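Local structure of dihydroorotase (Agrobacterium tumefaciens, 2OGJ) at residues I87-S92 with H295-P300; R98-L103 with W302-T307; L284-S289 with A330-L335; N320-V325 with R373-R378. The protein hydrolyses esters as a zinc-dependent deacetylase, removing the acetyl group of acetyl-(R)-mandelate and, less efficiently, that of acetyl glycolate in vitro. All blocks are in the same frame, centred on the assembly; numbering follows the deposited sequence.

Contact 1 of 4, residues I87-S92 with H295-P300; sequences ISIRPS and HSMNFP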
loop_
_atom_site.group_PDB
_atom_site.type_symbol
_atom_site.label_atom_id
_atom_site.label_comp_id
_atom_site.label_asym_id
_atom_site.label_seq_id
_atom_site.Cartn_x
_atom_site.Cartn_y
_atom_site.Cartn_z
ATOM N N ILE A 87 -2.695 -9.339 24.714
ATOM C CA ILE A 87 -4.088 -9.307 25.152
ATOM C C ILE A 87 -4.627 -10.481 25.968
ATOM O O ILE A 87 -5.632 -10.340 26.653
ATOM C CB ILE A 87 -5.012 -9.090 23.897
ATOM C CG1 ILE A 87 -6.323 -8.451 24.332
ATOM C CG2 ILE A 87 -5.307 -10.416 23.197
ATOM C CD1 ILE A 87 -6.124 -7.177 25.113
ATOM N N SER A 88 -3.951 -11.623 25.896
ATOM C CA SER A 88 -4.357 -12.851 26.586
ATOM C C SER A 88 -4.214 -12.859 28.092
ATOM O O SER A 88 -3.402 -12.139 28.658
ATOM C CB SER A 88 -3.563 -14.047 26.066
ATOM O OG SER A 88 -3.830 -14.311 24.709
ATOM N N ILE A 89 -5.012 -13.714 28.730
ATOM C CA ILE A 89 -4.996 -13.901 30.175
ATOM C C ILE A 89 -4.475 -15.314 30.393
ATOM O O ILE A 89 -4.097 -15.990 29.441
ATOM C CB ILE A 89 -6.415 -13.761 30.797
ATOM C CG1 ILE A 89 -7.418 -14.640 30.056
ATOM C CG2 ILE A 89 -6.859 -12.317 30.756
ATOM C CD1 ILE A 89 -8.831 -14.528 30.601
ATOM N N ARG A 90 -4.440 -15.772 31.634
ATOM C CA ARG A 90 -3.941 -17.124 31.911
ATOM C C ARG A 90 -5.102 -18.112 31.942
ATOM O O ARG A 90 -6.237 -17.723 32.188
ATOM C CB ARG A 90 -3.227 -17.154 33.272
ATOM C CG ARG A 90 -2.055 -16.171 33.413
ATOM C CD ARG A 90 -1.544 -16.209 34.842
ATOM N NE ARG A 90 -0.596 -15.138 35.153
ATOM C CZ ARG A 90 0.729 -15.224 35.015
ATOM N NH1 ARG A 90 1.302 -16.349 34.564
ATOM N NH2 ARG A 90 1.486 -14.176 35.326
ATOM N N PRO A 91 -4.848 -19.399 31.651
ATOM C CA PRO A 91 -5.995 -20.301 31.715
ATOM C C PRO A 91 -6.498 -20.459 33.152
ATOM O O PRO A 91 -7.675 -20.725 33.379
ATOM C CB PRO A 91 -5.465 -21.601 31.111
ATOM C CG PRO A 91 -3.991 -21.463 31.180
ATOM C CD PRO A 91 -3.741 -20.026 30.911
ATOM N N SER A 92 -5.617 -20.274 34.131
ATOM C CA SER A 92 -6.044 -20.375 35.522
ATOM C C SER A 92 -7.031 -19.246 35.871
ATOM O O SER A 92 -7.729 -19.329 36.871
ATOM C CB SER A 92 -4.836 -20.304 36.460
ATOM O OG SER A 92 -4.498 -18.964 36.768
ATOM N N HIS A 295 -8.848 -7.370 28.471
ATOM C CA HIS A 295 -9.621 -6.140 28.477
ATOM C C HIS A 295 -11.114 -6.318 28.632
ATOM O O HIS A 295 -11.853 -5.336 28.667
ATOM C CB HIS A 295 -9.331 -5.320 27.220
ATOM C CG HIS A 295 -8.013 -4.609 27.259
ATOM N ND1 HIS A 295 -7.514 -4.037 28.411
ATOM C CD2 HIS A 295 -7.099 -4.363 26.289
ATOM C CE1 HIS A 295 -6.349 -3.471 28.149
ATOM N NE2 HIS A 295 -6.075 -3.655 26.868
ATOM N N SER A 296 -11.569 -7.562 28.710
ATOM C CA SER A 296 -12.989 -7.807 28.887
ATOM C C SER A 296 -13.260 -8.524 30.204
ATOM O O SER A 296 -14.377 -8.490 30.705
ATOM C CB SER A 296 -13.546 -8.629 27.725
ATOM O OG SER A 296 -12.944 -9.906 27.660
HETATM N N MSE A 297 -12.231 -9.149 30.776
HETATM C CA MSE A 297 -12.405 -9.897 32.022
HETATM C C MSE A 297 -12.790 -9.058 33.224
HETATM O O MSE A 297 -13.769 -9.369 33.896
HETATM C CB MSE A 297 -11.157 -10.731 32.381
HETATM C CG MSE A 297 -11.340 -11.533 33.686
HETATM SE SE MSE A 297 -10.042 -12.681 34.069
HETATM C CE MSE A 297 -8.755 -11.522 34.322
ATOM N N ASN A 298 -12.060 -7.989 33.503
ATOM C CA ASN A 298 -12.412 -7.225 34.683
ATOM C C ASN A 298 -13.751 -6.512 34.586
ATOM O O ASN A 298 -14.570 -6.608 35.500
ATOM C CB ASN A 298 -11.321 -6.217 35.065
ATOM C CG ASN A 298 -11.591 -5.561 36.431
ATOM O OD1 ASN A 298 -11.416 -6.188 37.473
ATOM N ND2 ASN A 298 -12.036 -4.305 36.420
ATOM N N PHE A 299 -14.003 -5.812 33.491
ATOM C CA PHE A 299 -15.258 -5.112 33.433
ATOM C C PHE A 299 -16.439 -5.758 32.733
ATOM O O PHE A 299 -17.281 -6.369 33.389
ATOM C CB PHE A 299 -15.102 -3.691 32.889
ATOM C CG PHE A 299 -16.423 -3.025 32.596
ATOM C CD1 PHE A 299 -17.416 -2.974 33.565
ATOM C CD2 PHE A 299 -16.694 -2.501 31.340
ATOM C CE1 PHE A 299 -18.653 -2.415 33.285
ATOM C CE2 PHE A 299 -17.932 -1.939 31.056
ATOM C CZ PHE A 299 -18.911 -1.899 32.031
ATOM N N PRO A 300 -16.518 -5.658 31.400
ATOM C CA PRO A 300 -17.698 -6.277 30.775
ATOM C C PRO A 300 -18.003 -7.703 31.264
ATOM O O PRO A 300 -18.860 -7.934 32.114
ATOM C CB PRO A 300 -17.367 -6.236 29.276
ATOM C CG PRO A 300 -16.176 -5.288 29.172
ATOM C CD PRO A 300 -15.418 -5.521 30.435
#
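Ile87 and Ile89 meet His295 and Met297 by van der Waals contact, with no hydrogen bond between segments 87-92 and 295-300. The aromatic part is made by a single methyl group: Ile87 CD1 lies 3.2 Å from His295 CD2 and 3.8 Å from CG of the same imidazole, and the two side chains cross at about a right angle. CG1 of Ile87 is trans to the backbone nitrogen (chi1 -155°), and this carries the methyl across to the histidine.

The aliphatic part lies two residues further along both segments. Ile89 offers two branches to Met297, a selenomethionine: CD1 packs 4.1 Å from SE, while CG2 packs at a similar distance from CE. A bend at the last torsion of Met297 (chi3 66°) turns CE toward Ile89 CG2 while SE stays beside CD1.

The backbone of Ile87 hydrogen-bonds to Gly294, just before His295. Its side chain is about 7 Å from a bound zinc ion and about 5 Å from the side chain of His79, a zinc ligand. The contact thus joins the loop between strands 77-78 and 100-106 to the one between helices 272-280 and 304-313, beside the binuclear site of the TIM barrel.

Contact 2 of 4, residues R98-L103 with W302-T307; sequences RGVTTL and WDLATT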
loop_
_atom_site.group_PDB
_atom_site.type_symbol
_atom_site.label_atom_id
_atom_site.label_comp_id
_atom_site.label_asym_id
_atom_site.label_seq_id
_atom_site.Cartn_x
_atom_site.Cartn_y
_atom_site.Cartn_z
ATOM N N ARG A 98 -12.890 -21.524 37.898
ATOM C CA ARG A 98 -14.132 -20.849 37.486
ATOM C C ARG A 98 -15.238 -21.824 37.089
ATOM O O ARG A 98 -16.353 -21.416 36.759
ATOM C CB ARG A 98 -13.860 -19.911 36.303
ATOM C CG ARG A 98 -12.951 -18.706 36.603
ATOM C CD ARG A 98 -13.709 -17.594 37.309
ATOM N NE ARG A 98 -12.836 -16.504 37.734
ATOM C CZ ARG A 98 -12.058 -16.535 38.815
ATOM N NH1 ARG A 98 -12.037 -17.605 39.600
ATOM N NH2 ARG A 98 -11.292 -15.494 39.114
ATOM N N GLY A 99 -14.922 -23.113 37.115
ATOM C CA GLY A 99 -15.898 -24.118 36.752
ATOM C C GLY A 99 -15.846 -24.492 35.291
ATOM O O GLY A 99 -16.721 -25.206 34.819
ATOM N N VAL A 100 -14.816 -24.020 34.591
ATOM C CA VAL A 100 -14.635 -24.293 33.160
ATOM C C VAL A 100 -13.529 -25.327 32.931
ATOM O O VAL A 100 -12.366 -25.094 33.264
ATOM C CB VAL A 100 -14.288 -22.989 32.390
ATOM C CG1 VAL A 100 -14.268 -23.249 30.895
ATOM C CG2 VAL A 100 -15.290 -21.907 32.727
ATOM N N THR A 101 -13.908 -26.459 32.344
ATOM C CA THR A 101 -13.001 -27.576 32.098
ATOM C C THR A 101 -12.272 -27.577 30.782
ATOM O O THR A 101 -11.160 -28.074 30.681
ATOM C CB THR A 101 -13.759 -28.894 32.185
ATOM O OG1 THR A 101 -14.284 -29.031 33.508
ATOM C CG2 THR A 101 -12.838 -30.069 31.850
ATOM N N THR A 102 -12.922 -27.066 29.753
ATOM C CA THR A 102 -12.294 -27.010 28.444
ATOM C C THR A 102 -12.259 -25.572 27.986
ATOM O O THR A 102 -13.273 -24.875 28.019
ATOM C CB THR A 102 -13.060 -27.859 27.420
ATOM O OG1 THR A 102 -13.021 -29.231 27.834
ATOM C CG2 THR A 102 -12.453 -27.708 26.024
ATOM N N LEU A 103 -11.074 -25.128 27.589
ATOM C CA LEU A 103 -10.886 -23.772 27.101
ATOM C C LEU A 103 -10.438 -23.880 25.648
ATOM O O LEU A 103 -9.615 -24.735 25.315
ATOM C CB LEU A 103 -9.824 -23.060 27.931
ATOM C CG LEU A 103 -10.211 -22.730 29.372
ATOM C CD1 LEU A 103 -8.935 -22.377 30.168
ATOM C CD2 LEU A 103 -11.207 -21.582 29.385
ATOM N N TRP A 302 -17.323 -11.052 33.198
ATOM C CA TRP A 302 -16.546 -11.405 34.372
ATOM C C TRP A 302 -16.073 -12.847 34.188
ATOM O O TRP A 302 -14.894 -13.157 34.326
ATOM C CB TRP A 302 -17.385 -11.238 35.642
ATOM C CG TRP A 302 -17.739 -9.795 35.926
ATOM C CD1 TRP A 302 -16.916 -8.704 35.810
ATOM C CD2 TRP A 302 -18.977 -9.303 36.445
ATOM N NE1 TRP A 302 -17.558 -7.572 36.233
ATOM C CE2 TRP A 302 -18.828 -7.907 36.628
ATOM C CE3 TRP A 302 -20.201 -9.904 36.775
ATOM C CZ2 TRP A 302 -19.855 -7.104 37.130
ATOM C CZ3 TRP A 302 -21.222 -9.106 37.275
ATOM C CH2 TRP A 302 -21.040 -7.718 37.447
ATOM N N ASP A 303 -17.003 -13.715 33.820
ATOM C CA ASP A 303 -16.693 -15.109 33.628
ATOM C C ASP A 303 -17.849 -15.775 32.904
ATOM O O ASP A 303 -18.883 -15.157 32.687
ATOM C CB ASP A 303 -16.460 -15.762 34.983
ATOM C CG ASP A 303 -17.528 -15.383 36.009
ATOM O OD1 ASP A 303 -17.185 -15.340 37.206
ATOM O OD2 ASP A 303 -18.702 -15.135 35.638
ATOM N N LEU A 304 -17.660 -17.033 32.524
ATOM C CA LEU A 304 -18.683 -17.785 31.815
ATOM C C LEU A 304 -20.008 -17.840 32.583
ATOM O O LEU A 304 -21.088 -17.702 31.990
ATOM C CB LEU A 304 -18.182 -19.205 31.548
ATOM C CG LEU A 304 -19.028 -20.000 30.568
ATOM C CD1 LEU A 304 -18.976 -19.283 29.224
ATOM C CD2 LEU A 304 -18.531 -21.443 30.452
ATOM N N ALA A 305 -19.925 -18.042 33.899
ATOM C CA ALA A 305 -21.123 -18.126 34.730
ATOM C C ALA A 305 -21.972 -16.854 34.610
ATOM O O ALA A 305 -23.191 -16.925 34.453
ATOM C CB ALA A 305 -20.734 -18.383 36.194
ATOM N N THR A 306 -21.334 -15.688 34.672
ATOM C CA THR A 306 -22.070 -14.437 34.547
ATOM C C THR A 306 -22.702 -14.337 33.151
ATOM O O THR A 306 -23.821 -13.842 32.997
ATOM C CB THR A 306 -21.142 -13.209 34.770
ATOM O OG1 THR A 306 -20.533 -13.283 36.063
ATOM C CG2 THR A 306 -21.941 -11.905 34.659
ATOM N N THR A 307 -21.974 -14.814 32.144
ATOM C CA THR A 307 -22.441 -14.771 30.767
ATOM C C THR A 307 -23.637 -15.704 30.628
ATOM O O THR A 307 -24.594 -15.391 29.898
ATOM C CB THR A 307 -21.290 -15.189 29.784
ATOM O OG1 THR A 307 -20.214 -14.248 29.885
ATOM C CG2 THR A 307 -21.768 -15.240 28.325
#
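The N-cap of helix 304-313 is Asp303, and this residue and the next, Leu304, carry the helix start onto Arg98, just ahead of strand 100-106, and Val100, its first residue. CD of Arg98 packs 4.0 Å from CB of Asp303, methylene against methylene, with the side chains crossing at about a right angle. The charges beyond are close but not bonded: NE of Arg98 is 4.5 Å from Asp303 OD1, which lies well out of the guanidinium plane, and the two flat groups stand 82° apart. Any attraction is therefore a general one between opposite charges.

One carboxylate oxygen caps the helix. OD2 takes the Thr306 backbone N-H at 2.9 Å, almost in line with the C-O bond, and the Thr306 hydroxyl OG1 at 2.6 Å; the two donors arrive from opposite faces of the carboxylate plane. The other, OD1, accepts from the backbone N of Tyr392. With CG set between its backbone N and carbonyl carbon (chi1 46°), Asp303 can fold back over the first helical turn.

The apolar pair lies deeper, where Val100 CG2 touches Leu304 CD2 at 4.0 Å and also reaches CB. Leu304 continues onto Trp73 and Asp75 of strand 68-75, the parallel neighbour of strand 100-106, so the helix start rests across two adjacent barrel strands.

Contact 3 of 4, residues L284-S289 with A330-L335; sequences LPFSIS and ASVIRL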
loop_
_atom_site.group_PDB
_atom_site.type_symbol
_atom_site.label_atom_id
_atom_site.label_comp_id
_atom_site.label_asym_id
_atom_site.label_seq_id
_atom_site.Cartn_x
_atom_site.Cartn_y
_atom_site.Cartn_z
ATOM N N LEU A 284 -32.036 -18.726 19.225
ATOM C CA LEU A 284 -31.155 -18.936 20.361
ATOM C C LEU A 284 -29.706 -19.070 19.919
ATOM O O LEU A 284 -29.413 -19.444 18.772
ATOM C CB LEU A 284 -31.549 -20.214 21.099
ATOM C CG LEU A 284 -32.466 -20.072 22.301
ATOM C CD1 LEU A 284 -33.688 -19.252 21.940
ATOM C CD2 LEU A 284 -32.831 -21.453 22.775
ATOM N N PRO A 285 -28.773 -18.734 20.811
ATOM C CA PRO A 285 -27.389 -18.888 20.378
ATOM C C PRO A 285 -27.054 -20.376 20.522
ATOM O O PRO A 285 -27.573 -21.053 21.410
ATOM C CB PRO A 285 -26.622 -17.988 21.348
ATOM C CG PRO A 285 -27.448 -18.044 22.585
ATOM C CD PRO A 285 -28.858 -17.937 22.042
ATOM N N PHE A 286 -26.226 -20.891 19.624
ATOM C CA PHE A 286 -25.835 -22.299 19.667
ATOM C C PHE A 286 -24.941 -22.576 20.879
ATOM O O PHE A 286 -25.045 -23.620 21.524
ATOM C CB PHE A 286 -25.083 -22.682 18.391
ATOM C CG PHE A 286 -24.640 -24.114 18.362
ATOM C CD1 PHE A 286 -25.539 -25.126 18.013
ATOM C CD2 PHE A 286 -23.328 -24.460 18.686
ATOM C CE1 PHE A 286 -25.140 -26.464 17.984
ATOM C CE2 PHE A 286 -22.923 -25.794 18.662
ATOM C CZ PHE A 286 -23.837 -26.799 18.306
ATOM N N SER A 287 -24.055 -21.633 21.168
ATOM C CA SER A 287 -23.145 -21.760 22.289
ATOM C C SER A 287 -22.988 -20.402 22.937
ATOM O O SER A 287 -23.132 -19.369 22.276
ATOM C CB SER A 287 -21.767 -22.276 21.831
ATOM O OG SER A 287 -21.128 -21.368 20.941
ATOM N N ILE A 288 -22.723 -20.424 24.239
ATOM C CA ILE A 288 -22.505 -19.225 25.024
ATOM C C ILE A 288 -21.017 -19.178 25.368
ATOM O O ILE A 288 -20.479 -20.128 25.939
ATOM C CB ILE A 288 -23.329 -19.271 26.331
ATOM C CG1 ILE A 288 -24.808 -19.409 25.993
ATOM C CG2 ILE A 288 -23.052 -18.029 27.183
ATOM C CD1 ILE A 288 -25.702 -19.353 27.202
ATOM N N SER A 289 -20.341 -18.097 25.005
ATOM C CA SER A 289 -18.924 -17.991 25.322
ATOM C C SER A 289 -18.546 -16.596 25.782
ATOM O O SER A 289 -19.258 -15.636 25.551
ATOM C CB SER A 289 -18.065 -18.397 24.117
ATOM O OG SER A 289 -18.177 -17.460 23.064
ATOM N N ALA A 330 -18.983 -28.423 22.476
ATOM C CA ALA A 330 -18.173 -29.628 22.404
ATOM C C ALA A 330 -18.291 -30.265 21.025
ATOM O O ALA A 330 -17.328 -30.823 20.503
ATOM C CB ALA A 330 -18.600 -30.614 23.472
ATOM N N SER A 331 -19.481 -30.201 20.441
ATOM C CA SER A 331 -19.671 -30.774 19.117
ATOM C C SER A 331 -18.780 -30.059 18.103
ATOM O O SER A 331 -18.232 -30.694 17.203
ATOM C CB SER A 331 -21.137 -30.662 18.695
ATOM O OG SER A 331 -21.641 -29.369 18.972
ATOM N N VAL A 332 -18.635 -28.744 18.257
ATOM C CA VAL A 332 -17.809 -27.974 17.344
ATOM C C VAL A 332 -16.362 -28.444 17.399
ATOM O O VAL A 332 -15.695 -28.544 16.368
ATOM C CB VAL A 332 -17.818 -26.464 17.683
ATOM C CG1 VAL A 332 -16.928 -25.700 16.681
ATOM C CG2 VAL A 332 -19.230 -25.937 17.675
ATOM N N ILE A 333 -15.874 -28.734 18.600
ATOM C CA ILE A 333 -14.489 -29.156 18.718
ATOM C C ILE A 333 -14.312 -30.660 18.681
ATOM O O ILE A 333 -13.213 -31.178 18.885
ATOM C CB ILE A 333 -13.819 -28.555 19.986
ATOM C CG1 ILE A 333 -14.668 -28.819 21.217
ATOM C CG2 ILE A 333 -13.624 -27.056 19.802
ATOM C CD1 ILE A 333 -14.032 -28.351 22.485
ATOM N N ARG A 334 -15.398 -31.359 18.386
ATOM C CA ARG A 334 -15.377 -32.805 18.297
ATOM C C ARG A 334 -14.979 -33.440 19.619
ATOM O O ARG A 334 -14.209 -34.401 19.654
ATOM C CB ARG A 334 -14.432 -33.250 17.168
ATOM C CG ARG A 334 -14.956 -32.908 15.767
ATOM C CD ARG A 334 -13.875 -32.981 14.688
ATOM N NE ARG A 334 -14.291 -32.315 13.446
ATOM C CZ ARG A 334 -13.463 -31.960 12.461
ATOM N NH1 ARG A 334 -12.152 -32.201 12.551
ATOM N NH2 ARG A 334 -13.946 -31.349 11.383
ATOM N N LEU A 335 -15.503 -32.889 20.707
ATOM C CA LEU A 335 -15.244 -33.419 22.040
ATOM C C LEU A 335 -16.391 -34.361 22.359
ATOM O O LEU A 335 -17.551 -33.937 22.396
ATOM C CB LEU A 335 -15.209 -32.297 23.077
ATOM C CG LEU A 335 -15.037 -32.753 24.529
ATOM C CD1 LEU A 335 -13.798 -33.648 24.634
ATOM C CD2 LEU A 335 -14.926 -31.525 25.451
#
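A serine hydroxyl sits at the rim of a phenyl ring here: Ser331 OG lies in the plane of the Phe286 ring, at its edge, 3.4 Å from CZ and 3.8 Å from CE2. No hydrogen bond joins the two segments, and the polar need of this oxygen is met within its own helix, by the carbonyl O of Asn328. The helix, 327-332, ends in a Schellman motif. Arg334, with positive phi, is its C-prime residue; Leu335 N closes back on Ala330 O, and Arg334 N on Ser331 O.

Within that turn, Ser331 and Val332 both point their side chains at Phe286. The valine supplies the apolar half of the contact with a single branch, and it passes Phe286 in the opposite direction, the two side chains running alongside rather than across each other. Phe286 extends far enough to meet them because its ring carbon CG is trans to the backbone nitrogen (chi1 180°). The Phe286 side chain also touches Asn328, so it lies along this short helix.

Segment 284-289 follows helix 272-280 and runs beside strand 260-262 of the TIM barrel: the backbone of Ser287 hydrogen-bonds to Leu261 and Ile263, and its hydroxyl to Asp262. Pro285 and Ile288 also pack on Leu311 of helix 304-313. Phe286 thus ties the barrel wall to the short helix that follows 318-323 in the chain. The apolar touch itself is made by CG2 of Val332, 3.8 Å from CE2 of the ring.

Contact 4 of 4, residues N320-V325 with R373-R378; sequences NVVEAV and RLFEPR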
loop_
_atom_site.group_PDB
_atom_site.type_symbol
_atom_site.label_atom_id
_atom_site.label_comp_id
_atom_site.label_asym_id
_atom_site.label_seq_id
_atom_site.Cartn_x
_atom_site.Cartn_y
_atom_site.Cartn_z
ATOM N N ASN A 320 -31.249 -25.043 28.105
ATOM C CA ASN A 320 -30.584 -24.679 26.873
ATOM C C ASN A 320 -29.300 -23.928 27.159
ATOM O O ASN A 320 -28.352 -24.036 26.380
ATOM C CB ASN A 320 -31.545 -23.919 25.966
ATOM C CG ASN A 320 -32.748 -24.767 25.602
ATOM O OD1 ASN A 320 -32.617 -25.964 25.331
ATOM N ND2 ASN A 320 -33.926 -24.157 25.597
ATOM N N VAL A 321 -29.231 -23.174 28.239
ATOM C CA VAL A 321 -28.014 -22.435 28.566
ATOM C C VAL A 321 -26.913 -23.431 28.947
ATOM O O VAL A 321 -25.758 -23.275 28.537
ATOM C CB VAL A 321 -28.238 -21.425 29.747
ATOM C CG1 VAL A 321 -26.916 -20.817 30.162
ATOM C CG2 VAL A 321 -29.209 -20.307 29.334
ATOM N N VAL A 322 -27.275 -24.451 29.722
ATOM C CA VAL A 322 -26.330 -25.484 30.160
ATOM C C VAL A 322 -25.807 -26.221 28.934
ATOM O O VAL A 322 -24.634 -26.572 28.845
ATOM C CB VAL A 322 -27.016 -26.539 31.109
ATOM C CG1 VAL A 322 -26.032 -27.666 31.455
ATOM C CG2 VAL A 322 -27.522 -25.867 32.376
ATOM N N GLU A 323 -26.694 -26.454 27.984
ATOM C CA GLU A 323 -26.331 -27.153 26.766
ATOM C C GLU A 323 -25.434 -26.303 25.863
ATOM O O GLU A 323 -24.548 -26.827 25.184
ATOM C CB GLU A 323 -27.607 -27.539 26.036
ATOM C CG GLU A 323 -27.400 -27.902 24.600
ATOM C CD GLU A 323 -28.692 -28.277 23.927
ATOM O OE1 GLU A 323 -29.273 -29.314 24.326
ATOM O OE2 GLU A 323 -29.130 -27.534 23.018
ATOM N N ALA A 324 -25.673 -24.992 25.861
ATOM C CA ALA A 324 -24.901 -24.051 25.052
ATOM C C ALA A 324 -23.573 -23.744 25.739
ATOM O O ALA A 324 -22.919 -22.741 25.459
ATOM C CB ALA A 324 -25.687 -22.779 24.873
ATOM N N VAL A 325 -23.172 -24.631 26.638
ATOM C CA VAL A 325 -21.952 -24.430 27.390
ATOM C C VAL A 325 -21.302 -25.789 27.647
ATOM O O VAL A 325 -20.269 -25.896 28.294
ATOM C CB VAL A 325 -22.287 -23.660 28.696
ATOM C CG1 VAL A 325 -22.338 -24.581 29.879
ATOM C CG2 VAL A 325 -21.315 -22.530 28.892
ATOM N N ARG A 373 -31.184 -14.416 38.943
ATOM C CA ARG A 373 -30.713 -15.776 39.179
ATOM C C ARG A 373 -29.280 -15.865 38.683
ATOM O O ARG A 373 -28.947 -15.332 37.630
ATOM C CB ARG A 373 -31.600 -16.780 38.455
ATOM C CG ARG A 373 -32.995 -16.835 39.030
ATOM C CD ARG A 373 -33.982 -17.371 38.022
ATOM N NE ARG A 373 -33.978 -18.824 37.919
ATOM C CZ ARG A 373 -34.566 -19.496 36.931
ATOM N NH1 ARG A 373 -35.195 -18.842 35.960
ATOM N NH2 ARG A 373 -34.538 -20.821 36.917
ATOM N N LEU A 374 -28.430 -16.538 39.447
ATOM C CA LEU A 374 -27.033 -16.642 39.078
ATOM C C LEU A 374 -26.399 -18.016 39.067
ATOM O O LEU A 374 -26.449 -18.756 40.053
ATOM C CB LEU A 374 -26.201 -15.755 39.994
ATOM C CG LEU A 374 -26.437 -14.263 39.847
ATOM C CD1 LEU A 374 -25.674 -13.546 40.942
ATOM C CD2 LEU A 374 -26.003 -13.801 38.460
ATOM N N PHE A 375 -25.797 -18.357 37.937
ATOM C CA PHE A 375 -25.090 -19.609 37.871
ATOM C C PHE A 375 -23.885 -19.325 38.747
ATOM O O PHE A 375 -23.228 -18.288 38.607
ATOM C CB PHE A 375 -24.660 -19.945 36.447
ATOM C CG PHE A 375 -25.780 -20.421 35.581
ATOM C CD1 PHE A 375 -26.615 -19.509 34.938
ATOM C CD2 PHE A 375 -26.023 -21.786 35.431
ATOM C CE1 PHE A 375 -27.680 -19.946 34.159
ATOM C CE2 PHE A 375 -27.084 -22.238 34.652
ATOM C CZ PHE A 375 -27.915 -21.316 34.013
ATOM N N GLU A 376 -23.628 -20.227 39.686
ATOM C CA GLU A 376 -22.505 -20.060 40.591
ATOM C C GLU A 376 -21.721 -21.369 40.729
ATOM O O GLU A 376 -22.140 -22.290 41.429
ATOM C CB GLU A 376 -23.012 -19.576 41.951
ATOM C CG GLU A 376 -22.026 -18.673 42.656
ATOM C CD GLU A 376 -22.528 -17.240 42.797
ATOM O OE1 GLU A 376 -23.444 -16.848 42.040
ATOM O OE2 GLU A 376 -22.000 -16.496 43.659
ATOM N N PRO A 377 -20.575 -21.469 40.031
ATOM C CA PRO A 377 -19.754 -22.681 40.094
ATOM C C PRO A 377 -19.180 -22.930 41.480
ATOM O O PRO A 377 -18.776 -22.000 42.169
ATOM C CB PRO A 377 -18.680 -22.432 39.033
ATOM C CG PRO A 377 -18.577 -20.964 38.958
ATOM C CD PRO A 377 -20.011 -20.511 39.063
ATOM N N ARG A 378 -19.166 -24.203 41.872
ATOM C CA ARG A 378 -18.664 -24.673 43.175
ATOM C C ARG A 378 -17.397 -25.497 43.027
ATOM O O ARG A 378 -16.367 -25.195 43.640
ATOM C CB ARG A 378 -19.759 -25.452 43.874
ATOM C CG ARG A 378 -20.479 -24.649 44.929
ATOM C CD ARG A 378 -21.157 -23.444 44.339
ATOM N NE ARG A 378 -22.273 -23.029 45.185
ATOM C CZ ARG A 378 -22.475 -21.799 45.648
ATOM N NH1 ARG A 378 -21.635 -20.817 45.363
ATOM N NH2 ARG A 378 -23.534 -21.557 46.401
#
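The ring of Phe375 is the flat group of this contact, and two consecutive valines, Val321 and Val322, meet it at carbons distant from its attachment to the chain. Val321 CG1 lies 4.0 Å from CZ and 4.2 Å from CE1. The contact joins helix 318-323, in the C-terminal part of the TIM-barrel fold, to strand 368-382, which pairs in antiparallel fashion with strand 348-362.

All three residues are buried, and the interaction is wholly apolar. Val321 aims its side chain at the strand and crosses the phenylalanine obliquely, while Val322, one helical step on, adds a looser touch. Phe375 reaches across a wide backbone gap, the CA atoms of Val322 and Phe375 being 9.8 Å apart. Its CG lies trans to the carbonyl carbon (chi1 -75°), which projects the ring from the strand to the helix.

Helix 304-313 borders both partners: Val321 also packs on Met308, and the backbone N of Phe375 is hydrogen-bonded to Ser309 OG. Helix 318-323 ends just before Ala324, whose N still bonds to Asn320 O. The second valine closes the contact, Val322 CG2 lying 4.3 Å from Phe375 CE2.

Contact 1 lies beside the zinc site. In contact 2 the side chain of Leu304 is about 13 Å from a bound zinc ion, and in contact 3 that of Val332 is about 10 Å from the side chain of the zinc ligand His77; contact 4 lies away from the annotated sites. Contact 2 touches all three others. Pro91 CB of contact 1 packs 3.7 Å from Leu103 CD1, Thr307 meets Ile288 of contact 3, and Leu304 CD2 lies 3.4 Å from Val325 CG2 of contact 4. Contacts 3 and 4 are joined more directly, by a probable hydrogen bond from Ile288 N to Ala324 O at 2.6 Å. Contacts 1 and 3 stay apart, their nearest atoms about 9 Å distant.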